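Local coordinates for UspA1 (Moraxella catarrhalis, PDB 3PR7), which probably acts as a trimeric autotransporter adhesin on the bacterial surface, attaching Moraxella catarrhalis to host fibronectin and the receptor CEACAM1, at residues G190-V194 with Q206-F210. Residues are numbered along the deposited sequence; the frame is centred on the assembly and turned at random.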
loop_
_atom_site.group_PDB
_atom_site.type_symbol
_atom_site.label_atom_id
_atom_site.label_comp_id
_atom_site.label_asym_id
_atom_site.label_seq_id
_atom_site.Cartn_x
_atom_site.Cartn_y
_atom_site.Cartn_z
ATOM N N GLY A 190 -10.492 0.850 -16.952
ATOM C CA GLY A 190 -10.683 2.198 -17.479
ATOM C C GLY A 190 -9.661 3.165 -16.909
ATOM O O GLY A 190 -9.334 3.100 -15.719
ATOM N N GLU A 191 -9.159 4.062 -17.760
ATOM C CA GLU A 191 -8.100 5.011 -17.385
ATOM C C GLU A 191 -8.461 5.876 -16.198
ATOM O O GLU A 191 -9.607 6.310 -16.060
ATOM C CB GLU A 191 -7.786 5.973 -18.522
ATOM C CG GLU A 191 -7.247 5.359 -19.742
ATOM C CD GLU A 191 -5.791 5.708 -20.052
ATOM O OE1 GLU A 191 -5.582 6.541 -20.976
ATOM O OE2 GLU A 191 -4.849 5.088 -19.446
ATOM N N ASN A 192 -7.451 6.148 -15.373
ATOM C CA ASN A 192 -7.558 7.062 -14.234
ATOM C C ASN A 192 -8.807 6.836 -13.397
ATOM O O ASN A 192 -9.590 7.760 -13.161
ATOM C CB ASN A 192 -7.477 8.523 -14.695
ATOM C CG ASN A 192 -6.193 8.828 -15.433
ATOM O OD1 ASN A 192 -5.099 8.653 -14.900
ATOM N ND2 ASN A 192 -6.319 9.295 -16.669
ATOM N N SER A 193 -8.988 5.594 -12.963
ATOM C CA SER A 193 -10.138 5.223 -12.154
ATOM C C SER A 193 -9.696 4.586 -10.846
ATOM O O SER A 193 -8.564 4.105 -10.725
ATOM C CB SER A 193 -11.065 4.293 -12.938
ATOM O OG SER A 193 -11.768 5.009 -13.943
ATOM N N VAL A 194 -10.592 4.606 -9.863
ATOM C CA VAL A 194 -10.296 4.107 -8.527
ATOM C C VAL A 194 -11.472 3.274 -8.033
ATOM O O VAL A 194 -12.633 3.683 -8.174
ATOM C CB VAL A 194 -10.036 5.270 -7.532
ATOM C CG1 VAL A 194 -9.835 4.744 -6.119
ATOM C CG2 VAL A 194 -8.836 6.101 -7.962
ATOM N N GLN A 206 -14.731 3.281 -19.658
ATOM C CA GLN A 206 -15.326 4.026 -18.557
ATOM C C GLN A 206 -14.180 4.731 -17.850
ATOM O O GLN A 206 -13.477 4.130 -17.039
ATOM C CB GLN A 206 -16.066 3.106 -17.580
ATOM C CG GLN A 206 -17.180 2.270 -18.187
ATOM C CD GLN A 206 -18.024 1.578 -17.132
ATOM O OE1 GLN A 206 -17.851 0.388 -16.857
ATOM N NE2 GLN A 206 -18.938 2.325 -16.527
ATOM N N GLN A 207 -13.977 6.001 -18.180
ATOM C CA GLN A 207 -12.844 6.755 -17.656
ATOM C C GLN A 207 -13.226 7.602 -16.452
ATOM O O GLN A 207 -14.393 7.959 -16.281
ATOM C CB GLN A 207 -12.254 7.645 -18.747
ATOM C CG GLN A 207 -11.558 6.881 -19.859
ATOM C CD GLN A 207 -11.234 7.759 -21.051
ATOM O OE1 GLN A 207 -12.121 8.370 -21.646
ATOM N NE2 GLN A 207 -9.957 7.822 -21.409
ATOM N N ASN A 208 -12.233 7.910 -15.619
ATOM C CA ASN A 208 -12.398 8.817 -14.481
ATOM C C ASN A 208 -13.559 8.460 -13.557
ATOM O O ASN A 208 -14.338 9.326 -13.154
ATOM C CB ASN A 208 -12.516 10.268 -14.961
ATOM C CG ASN A 208 -11.272 10.747 -15.677
ATOM O OD1 ASN A 208 -11.336 11.186 -16.824
ATOM N ND2 ASN A 208 -10.125 10.661 -15.003
ATOM N N VAL A 209 -13.660 7.178 -13.223
ATOM C CA VAL A 209 -14.722 6.689 -12.354
ATOM C C VAL A 209 -14.153 6.375 -10.975
ATOM O O VAL A 209 -13.109 5.736 -10.856
ATOM C CB VAL A 209 -15.426 5.451 -12.968
ATOM C CG1 VAL A 209 -16.292 4.732 -11.940
ATOM C CG2 VAL A 209 -16.260 5.862 -14.184
ATOM N N PHE A 210 -14.839 6.835 -9.935
ATOM C CA PHE A 210 -14.372 6.643 -8.571
ATOM C C PHE A 210 -15.407 5.894 -7.748
ATOM O O PHE A 210 -16.567 6.302 -7.660
ATOM C CB PHE A 210 -14.011 7.988 -7.945
ATOM C CG PHE A 210 -12.943 8.723 -8.699
ATOM C CD1 PHE A 210 -11.600 8.538 -8.386
ATOM C CD2 PHE A 210 -13.272 9.579 -9.744
ATOM C CE1 PHE A 210 -10.606 9.202 -9.094
ATOM C CE2 PHE A 210 -12.284 10.246 -10.455
ATOM C CZ PHE A 210 -10.951 10.055 -10.132
#
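E191 O and N208 N begin the pairing of two successive coils of the YadA-like left-handed parallel beta-roll: their hydrogen bond, 3.1 Å long, joins equivalent turns, and a second, V194 N to V209 O (2.9 Å), carries the pairing into the parallel bridge of V194 with F210. N192 and N208 both hold positive phi and psi, the left-handed helical conformation, which asparagine adopts more readily than most residues. Their side chains follow one another along the roll, N208 ND2 lying 3.4 Å from N192 CB, while N192 OD1 is held by N178 of the preceding coil. On the loops E191 and Q207 run side by side, carboxylate and amide planes only 10° apart; long polar chains suit these partly exposed positions. G190, lacking a side chain that would run into Q206 O, brings its CA to 3.4 Å from that oxygen. V194 CG2 meets F210 CD1 at 3.7 Å, and these apolar residues also pack on I196 and G213 of a second subunit. Small S193 turns inward: OG, anti to its carbonyl carbon (chi1 -73°), donates to E191 O from above the carbonyl plane, sharing that acceptor with N208 N, and accepts a hydrogen bond from V209 N at 3.0 Å.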